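Local coordinates for uncharacterized protein (Staphylococcus aureus subsp. aureus, PDB 4H0A) that is of unknown function but belongs to the CAP family, with a cysteine-rich secretory protein domain and a CAP-associated N-terminal region, at residues A[268-274]-A[317-323]; A[7-11]-A[252-257]; A[275-281]-A[313-317]. All coordinates share one frame; numbering follows the deposited sequence.

Contacts 1 and 3 are two lengths of one antiparallel pairing, strand 270-277 with strand 315-322. They share S317, and their centres lie about 18 Å apart. Contact 2 brings the N-terminal segment 7-11 against the start of helix 254-263. Its centre is about 12 Å from that of contact 1 and about 13 Å from that of contact 3. Strand 9-11 runs parallel to strand 270-277, with a probable hydrogen bond of 2.7 Å between Y277 N and L10 O. F7 CD1 packs 3.4 Å from Q273 O. A 1,2-ethanediol, probably from the crystallisation liquor, lies about 4 Å from the D281 side chain.

Contact 1: residues A[268-274]-A[317-323]; sequences YKTTAQN and SLIFLEK
N274 sets its amide against the rim of the F320 ring, with N274 CG 3.6 Å from F320 CE1. Amide and ring planes stand 75° apart. The polar end of N274 is held elsewhere: its ND2 donates to H295 O. The F320 ring also meets the ring of Y304, with the two planes nearly parallel. This is the tight end of the strand pair. A272 and F320 form a hydrogen-bonded antiparallel pair, as do N274 and L318. On the face that carries T271 and Q273, T271 turns OG1 anti to its backbone N (chi1 -167°). That hydroxyl donates to F320 O at 2.8 Å, almost in line with the carbonyl. F320 O also takes a weak bond from A272 N. Q273 is fully extended, which carries its NE2 to 3.0 Å from S317 OG. Helix 229-242 packs on I319 and L321, and L257 of helix 254-263 on I319.

The other end is more exposed. K269 N still bonds E322 O at 2.8 Å. T270 OG1 donates at 2.9 Å to E322 OE1, which accepts with its anti lone pair, the one away from OE2. K269 NZ reaches E322 OE2 only at a long 3.8 Å. The pairing thus joins a buried backbone ladder within the CAP sheet to a polar C-terminal fringe. There a hydroxyl bond probably fixes the E322 carboxylate more firmly than the distant lysine does.

Contact 2: residues A[7-11]-A[252-257]; sequences FDVLE and FTEDAL
The ring of F7 overlaps the first turn of helix 254-263, lying between the side chains of E254 and L257. It meets both at about a right angle. F7 CZ comes to 3.5 Å from E254 OE2, and the carboxylate plane is turned 54° from the ring. A bend at chi2 (134°) turns the E254 carboxylate toward F7 CZ. From L257 a single methyl does the touching, with L257 CD2 at 3.6 Å from F7 CE2.

A backbone bond helps to place the ring. F7 N donates to F252 O at 2.9 Å, nearly straight onto the carbonyl oxygen. The same oxygen sits 3.3 Å from F7 CD2. F7 CG is anti to its own carbonyl carbon (chi1 -62°), which swings the ring forward past F252 towards the helix. The bond from F7 N to F252 O is the one hydrogen bond between the two segments.

A second apolar touch lies further along the N-terminal segment. V9 points its CG2 at the F252 ring, 3.4 Å from F252 CD1 and close to CE1 as well. F252 and L257 are buried, while F7, V9 and E254 remain partly exposed. T253, between F252 and the helix, takes the N-cap position. Its OG1 accepts a weak bond from A256 N.

In the fold, the contact ties the segment leading into edge strand 9-11 to the start of a helix of the CAP domain. F252 is wedged among Q273 and V275 of strand 270-277, Y315 of strand 315-322, and L239 and A242 of helix 229-242. F7 rests on Q273 and on R298 of helix 293-299, and L257 packs against I319.

Contact 3: residues A[275-281]-A[313-317]; sequences VGYAFND and RDYYS
Y277 and Y315 come from neighbouring antiparallel strands and set their rings obliquely. The planes are 46° apart and the centroids 4.7 Å apart. Y277 CD1 lies over one face of the Y315 ring, nearer its rim than its centre, and is 3.4 Å from Y315 CZ. Y277 holds CG anti to its backbone N (chi1 177°), which carries the ring across to the partner strand. The next atom round the ring, Y277 CE1, is 3.6 Å from D314 CB. A278 CB lies over one face of the Y277 ring. D314 turns its OD1 elsewhere, to a salt bridge with R197. The edge of the Y315 ring faces V275 CG1.

Between these side chains runs the antiparallel pairing of strands 270-277 and 315-322, which are neighbours in the mixed sheet of the CAP domain's alpha-beta-alpha fold. Within 275-281 and 313-317, G276 and Y316 form the hydrogen-bonded pair. G276 N reaches Y316 O at 2.9 Å, in the carbonyl plane, and Y316 N returns to G276 O at 3.0 Å.

Y316 points to the face opposite the Y277 and Y315 rings. Its edge meets F279 O, 3.7 Å from Y316 CE1. F279 CB packs against Y316 CE1 as well, while the F279 ring has G276 C and Y277 N at its own edge. Beyond F279, Y316 OH bonds Q205 NE2. D281 caps helix 282-290, bonds T284 OG1 and forms a salt bridge with R170.

Contact 1: residues A[268-274]-A[317-323]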
# COMPACT_ATOMS: atom_id res chain seq x y z
N TYR A 268 23.72 -16.01 6.95
CA TYR A 268 22.37 -15.90 7.52
C TYR A 268 21.95 -17.15 8.29
O TYR A 268 22.50 -18.23 8.05
CB TYR A 268 21.34 -15.65 6.39
CG TYR A 268 21.21 -16.81 5.42
CD1 TYR A 268 22.17 -17.02 4.43
CD2 TYR A 268 20.15 -17.70 5.49
CE1 TYR A 268 22.07 -18.09 3.54
CE2 TYR A 268 20.04 -18.77 4.61
CZ TYR A 268 21.00 -18.96 3.63
OH TYR A 268 20.87 -20.02 2.76
N LYS A 269 20.95 -17.00 9.17
CA LYS A 269 20.38 -18.12 9.93
C LYS A 269 19.13 -18.62 9.20
O LYS A 269 19.00 -19.82 8.95
CB LYS A 269 20.04 -17.71 11.37
CG LYS A 269 21.28 -17.44 12.22
CD LYS A 269 20.96 -17.24 13.70
CE LYS A 269 21.13 -15.82 14.16
NZ LYS A 269 20.97 -15.68 15.63
N THR A 270 18.21 -17.70 8.85
CA THR A 270 16.98 -18.02 8.11
C THR A 270 16.68 -16.95 7.07
O THR A 270 17.21 -15.83 7.13
CB THR A 270 15.79 -18.18 9.07
OG1 THR A 270 15.62 -16.98 9.82
CG2 THR A 270 15.94 -19.39 9.99
N THR A 271 15.84 -17.31 6.09
CA THR A 271 15.45 -16.42 5.00
C THR A 271 14.08 -16.82 4.44
O THR A 271 13.67 -17.97 4.55
CB THR A 271 16.51 -16.45 3.89
OG1 THR A 271 16.27 -15.35 2.99
CG2 THR A 271 16.53 -17.77 3.12
N ALA A 272 13.40 -15.86 3.81
CA ALA A 272 12.10 -16.08 3.18
C ALA A 272 11.85 -15.00 2.15
O ALA A 272 12.64 -14.06 2.04
CB ALA A 272 11.00 -16.10 4.23
N GLN A 273 10.76 -15.13 1.38
CA GLN A 273 10.45 -14.18 0.32
C GLN A 273 8.96 -13.99 0.14
O GLN A 273 8.22 -14.97 0.11
CB GLN A 273 11.07 -14.67 -0.99
CG GLN A 273 10.90 -13.73 -2.18
CD GLN A 273 11.53 -14.28 -3.44
OE1 GLN A 273 12.04 -15.40 -3.49
NE2 GLN A 273 11.47 -13.49 -4.50
N ASN A 274 8.53 -12.74 -0.05
CA ASN A 274 7.15 -12.38 -0.36
C ASN A 274 7.14 -11.85 -1.76
O ASN A 274 8.02 -11.07 -2.12
CB ASN A 274 6.61 -11.35 0.63
CG ASN A 274 6.17 -11.92 1.95
OD1 ASN A 274 6.30 -13.11 2.20
ND2 ASN A 274 5.67 -11.08 2.83
N SER A 317 8.86 -7.92 -5.23
CA SER A 317 9.55 -9.00 -4.51
C SER A 317 10.26 -8.43 -3.30
O SER A 317 10.90 -7.39 -3.43
CB SER A 317 10.56 -9.68 -5.43
OG SER A 317 11.42 -10.54 -4.70
N LEU A 318 10.15 -9.09 -2.13
CA LEU A 318 10.82 -8.64 -0.90
C LEU A 318 11.41 -9.84 -0.18
O LEU A 318 10.67 -10.71 0.27
CB LEU A 318 9.85 -7.88 0.01
CG LEU A 318 10.46 -7.10 1.19
CD1 LEU A 318 11.47 -6.03 0.71
CD2 LEU A 318 9.38 -6.44 2.02
N ILE A 319 12.75 -9.90 -0.11
CA ILE A 319 13.48 -10.97 0.56
C ILE A 319 13.77 -10.52 1.98
O ILE A 319 14.18 -9.38 2.17
CB ILE A 319 14.77 -11.33 -0.21
CG1 ILE A 319 14.43 -11.83 -1.63
CG2 ILE A 319 15.60 -12.38 0.56
CD1 ILE A 319 15.58 -11.99 -2.54
N PHE A 320 13.58 -11.41 2.97
CA PHE A 320 13.85 -11.15 4.38
C PHE A 320 15.02 -11.98 4.83
O PHE A 320 15.22 -13.07 4.31
CB PHE A 320 12.64 -11.49 5.26
CG PHE A 320 11.34 -10.92 4.78
CD1 PHE A 320 10.58 -11.58 3.83
CD2 PHE A 320 10.90 -9.68 5.24
CE1 PHE A 320 9.40 -11.03 3.36
CE2 PHE A 320 9.71 -9.14 4.78
CZ PHE A 320 8.96 -9.82 3.85
N LEU A 321 15.76 -11.50 5.83
CA LEU A 321 16.92 -12.23 6.33
C LEU A 321 17.16 -12.01 7.81
O LEU A 321 17.01 -10.90 8.32
CB LEU A 321 18.15 -11.75 5.56
CG LEU A 321 19.34 -12.69 5.50
CD1 LEU A 321 19.12 -13.77 4.45
CD2 LEU A 321 20.63 -11.93 5.23
N GLU A 322 17.55 -13.09 8.50
CA GLU A 322 18.00 -13.07 9.88
C GLU A 322 19.49 -13.32 9.81
O GLU A 322 19.89 -14.42 9.44
CB GLU A 322 17.28 -14.13 10.73
CG GLU A 322 17.89 -14.32 12.11
CD GLU A 322 17.27 -15.39 12.98
OE1 GLU A 322 16.62 -16.31 12.44
OE2 GLU A 322 17.50 -15.35 14.21
N LYS A 323 20.31 -12.30 10.13
CA LYS A 323 21.77 -12.47 10.13
C LYS A 323 22.19 -13.38 11.28
O LYS A 323 21.65 -13.22 12.39
CB LYS A 323 22.49 -11.11 10.27
CG LYS A 323 22.35 -10.19 9.05
CD LYS A 323 23.02 -10.71 7.77
CE LYS A 323 24.51 -10.91 7.86
NZ LYS A 323 25.13 -11.10 6.52
OXT LYS A 323 23.01 -14.30 11.03

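Contact 2: residues A[7-11]-A[252-257]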
# COMPACT_ATOMS: atom_id res chain seq x y z
N PHE A 7 7.65 -20.18 -3.30
CA PHE A 7 6.95 -19.07 -2.66
C PHE A 7 5.70 -18.74 -3.47
O PHE A 7 5.80 -18.51 -4.67
CB PHE A 7 7.87 -17.84 -2.54
CG PHE A 7 9.09 -18.09 -1.69
CD1 PHE A 7 8.98 -18.26 -0.32
CD2 PHE A 7 10.35 -18.18 -2.26
CE1 PHE A 7 10.11 -18.51 0.47
CE2 PHE A 7 11.48 -18.41 -1.47
CZ PHE A 7 11.35 -18.57 -0.11
N ASP A 8 4.51 -18.72 -2.82
CA ASP A 8 3.24 -18.45 -3.51
C ASP A 8 3.16 -16.98 -3.97
O ASP A 8 3.35 -16.08 -3.16
CB ASP A 8 2.03 -18.80 -2.63
CG ASP A 8 1.80 -20.30 -2.46
OD1 ASP A 8 2.78 -21.07 -2.55
OD2 ASP A 8 0.64 -20.69 -2.24
N VAL A 9 2.89 -16.77 -5.27
CA VAL A 9 2.78 -15.44 -5.89
C VAL A 9 1.35 -14.94 -5.78
O VAL A 9 0.47 -15.46 -6.48
CB VAL A 9 3.23 -15.48 -7.38
CG1 VAL A 9 3.07 -14.12 -8.05
CG2 VAL A 9 4.67 -15.97 -7.50
N LEU A 10 1.11 -13.92 -4.95
CA LEU A 10 -0.23 -13.35 -4.80
C LEU A 10 -0.52 -12.44 -6.00
O LEU A 10 0.39 -11.79 -6.50
CB LEU A 10 -0.39 -12.59 -3.47
CG LEU A 10 -0.86 -13.44 -2.28
CD1 LEU A 10 -0.09 -14.75 -2.17
CD2 LEU A 10 -0.72 -12.67 -0.99
N GLU A 11 -1.77 -12.45 -6.49
CA GLU A 11 -2.18 -11.64 -7.64
C GLU A 11 -3.08 -10.49 -7.19
O GLU A 11 -3.74 -10.61 -6.16
CB GLU A 11 -2.91 -12.50 -8.68
CG GLU A 11 -2.03 -13.58 -9.29
CD GLU A 11 -2.64 -14.27 -10.49
OE1 GLU A 11 -3.84 -14.62 -10.44
OE2 GLU A 11 -1.90 -14.48 -11.48
N PHE A 252 9.05 -18.77 -8.20
CA PHE A 252 10.05 -18.30 -7.23
C PHE A 252 10.38 -19.44 -6.27
O PHE A 252 9.77 -19.57 -5.21
CB PHE A 252 9.51 -17.08 -6.48
CG PHE A 252 9.21 -15.93 -7.41
CD1 PHE A 252 7.99 -15.86 -8.08
CD2 PHE A 252 10.16 -14.96 -7.67
CE1 PHE A 252 7.74 -14.83 -8.98
CE2 PHE A 252 9.89 -13.92 -8.55
CZ PHE A 252 8.68 -13.86 -9.20
N THR A 253 11.33 -20.30 -6.67
CA THR A 253 11.72 -21.47 -5.88
C THR A 253 12.61 -21.08 -4.69
O THR A 253 13.34 -20.09 -4.75
CB THR A 253 12.42 -22.50 -6.77
OG1 THR A 253 13.56 -21.89 -7.38
CG2 THR A 253 11.51 -23.05 -7.86
N GLU A 254 12.54 -21.87 -3.61
CA GLU A 254 13.36 -21.63 -2.42
C GLU A 254 14.81 -22.06 -2.67
O GLU A 254 15.72 -21.53 -2.02
CB GLU A 254 12.77 -22.35 -1.20
CG GLU A 254 13.41 -21.95 0.13
CD GLU A 254 12.47 -21.65 1.27
OE1 GLU A 254 11.38 -22.27 1.34
OE2 GLU A 254 12.83 -20.81 2.13
N ASP A 255 15.04 -22.98 -3.63
CA ASP A 255 16.39 -23.43 -3.99
C ASP A 255 17.12 -22.30 -4.74
O ASP A 255 18.31 -22.10 -4.52
CB ASP A 255 16.36 -24.72 -4.84
CG ASP A 255 17.47 -25.70 -4.49
OD1 ASP A 255 17.40 -26.29 -3.39
OD2 ASP A 255 18.39 -25.87 -5.31
N ALA A 256 16.40 -21.54 -5.60
CA ALA A 256 16.97 -20.39 -6.31
C ALA A 256 17.36 -19.27 -5.33
O ALA A 256 18.36 -18.59 -5.56
CB ALA A 256 15.99 -19.84 -7.34
N LEU A 257 16.59 -19.09 -4.23
CA LEU A 257 16.88 -18.07 -3.21
C LEU A 257 18.07 -18.50 -2.35
O LEU A 257 19.03 -17.73 -2.20
CB LEU A 257 15.65 -17.83 -2.32
CG LEU A 257 15.81 -16.87 -1.13
CD1 LEU A 257 16.33 -15.52 -1.57
CD2 LEU A 257 14.51 -16.71 -0.39

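Contact 3: residues A[275-281]-A[313-317]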
# COMPACT_ATOMS: atom_id res chain seq x y z
N VAL A 275 6.18 -12.29 -2.58
CA VAL A 275 6.06 -11.86 -3.97
C VAL A 275 4.61 -11.47 -4.26
O VAL A 275 3.69 -12.04 -3.65
CB VAL A 275 6.56 -12.95 -4.96
CG1 VAL A 275 6.53 -12.45 -6.40
CG2 VAL A 275 7.96 -13.43 -4.60
N GLY A 276 4.42 -10.52 -5.17
CA GLY A 276 3.12 -10.05 -5.61
C GLY A 276 3.12 -9.75 -7.09
O GLY A 276 4.13 -9.25 -7.60
N TYR A 277 2.01 -10.04 -7.81
CA TYR A 277 1.89 -9.81 -9.26
C TYR A 277 0.71 -8.88 -9.62
O TYR A 277 -0.36 -8.97 -9.03
CB TYR A 277 1.73 -11.15 -10.00
CG TYR A 277 1.53 -11.00 -11.50
CD1 TYR A 277 2.49 -10.37 -12.28
CD2 TYR A 277 0.36 -11.43 -12.12
CE1 TYR A 277 2.30 -10.18 -13.65
CE2 TYR A 277 0.17 -11.26 -13.49
CZ TYR A 277 1.14 -10.63 -14.26
OH TYR A 277 0.97 -10.45 -15.61
N ALA A 278 0.92 -8.01 -10.61
CA ALA A 278 -0.06 -7.09 -11.21
C ALA A 278 -0.56 -5.98 -10.26
O ALA A 278 -1.54 -5.32 -10.60
CB ALA A 278 -1.25 -7.88 -11.75
N PHE A 279 0.14 -5.72 -9.13
CA PHE A 279 -0.29 -4.67 -8.20
C PHE A 279 0.10 -3.30 -8.74
O PHE A 279 1.12 -3.15 -9.40
CB PHE A 279 0.30 -4.90 -6.80
CG PHE A 279 -0.35 -6.05 -6.08
CD1 PHE A 279 -1.49 -5.86 -5.32
CD2 PHE A 279 0.15 -7.34 -6.19
CE1 PHE A 279 -2.11 -6.93 -4.66
CE2 PHE A 279 -0.47 -8.41 -5.54
CZ PHE A 279 -1.60 -8.20 -4.78
N ASN A 280 -0.76 -2.30 -8.48
CA ASN A 280 -0.57 -0.92 -8.94
C ASN A 280 0.01 -0.00 -7.87
O ASN A 280 0.50 1.07 -8.21
CB ASN A 280 -1.92 -0.33 -9.38
CG ASN A 280 -2.51 -1.02 -10.58
OD1 ASN A 280 -1.79 -1.43 -11.50
ND2 ASN A 280 -3.83 -1.14 -10.63
N ASP A 281 -0.11 -0.37 -6.59
CA ASP A 281 0.35 0.51 -5.52
C ASP A 281 0.74 -0.32 -4.33
O ASP A 281 0.30 -1.46 -4.18
CB ASP A 281 -0.76 1.51 -5.14
CG ASP A 281 -1.98 0.82 -4.60
OD1 ASP A 281 -2.57 -0.00 -5.33
OD2 ASP A 281 -2.31 1.03 -3.42
N ARG A 313 7.68 -3.31 -13.17
CA ARG A 313 6.42 -3.34 -13.89
C ARG A 313 5.31 -3.86 -12.96
O ARG A 313 5.01 -3.19 -11.96
CB ARG A 313 6.54 -4.14 -15.22
N ASP A 314 4.78 -5.07 -13.22
CA ASP A 314 3.68 -5.65 -12.46
C ASP A 314 4.14 -6.42 -11.21
O ASP A 314 3.29 -6.73 -10.37
CB ASP A 314 2.89 -6.59 -13.40
CG ASP A 314 1.93 -5.87 -14.32
OD1 ASP A 314 2.13 -4.66 -14.58
OD2 ASP A 314 0.97 -6.52 -14.80
N TYR A 315 5.45 -6.71 -11.05
CA TYR A 315 5.92 -7.53 -9.93
C TYR A 315 6.56 -6.76 -8.76
O TYR A 315 7.25 -5.76 -8.96
CB TYR A 315 6.94 -8.55 -10.42
CG TYR A 315 6.37 -9.73 -11.18
CD1 TYR A 315 6.11 -10.93 -10.54
CD2 TYR A 315 6.18 -9.67 -12.55
CE1 TYR A 315 5.62 -12.04 -11.24
CE2 TYR A 315 5.70 -10.76 -13.27
CZ TYR A 315 5.43 -11.95 -12.61
OH TYR A 315 4.93 -13.05 -13.28
N TYR A 316 6.37 -7.30 -7.55
CA TYR A 316 6.94 -6.83 -6.30
C TYR A 316 7.58 -8.00 -5.59
O TYR A 316 6.90 -8.99 -5.38
CB TYR A 316 5.84 -6.23 -5.41
CG TYR A 316 5.41 -4.83 -5.79
CD1 TYR A 316 4.46 -4.62 -6.79
CD2 TYR A 316 5.83 -3.73 -5.06
CE1 TYR A 316 3.99 -3.34 -7.09
CE2 TYR A 316 5.37 -2.44 -5.34
CZ TYR A 316 4.45 -2.26 -6.36
OH TYR A 316 4.01 -0.98 -6.61
N SER A 317 8.86 -7.92 -5.23
CA SER A 317 9.55 -9.00 -4.51
C SER A 317 10.26 -8.43 -3.30
O SER A 317 10.90 -7.39 -3.43
CB SER A 317 10.56 -9.68 -5.43
OG SER A 317 11.42 -10.54 -4.70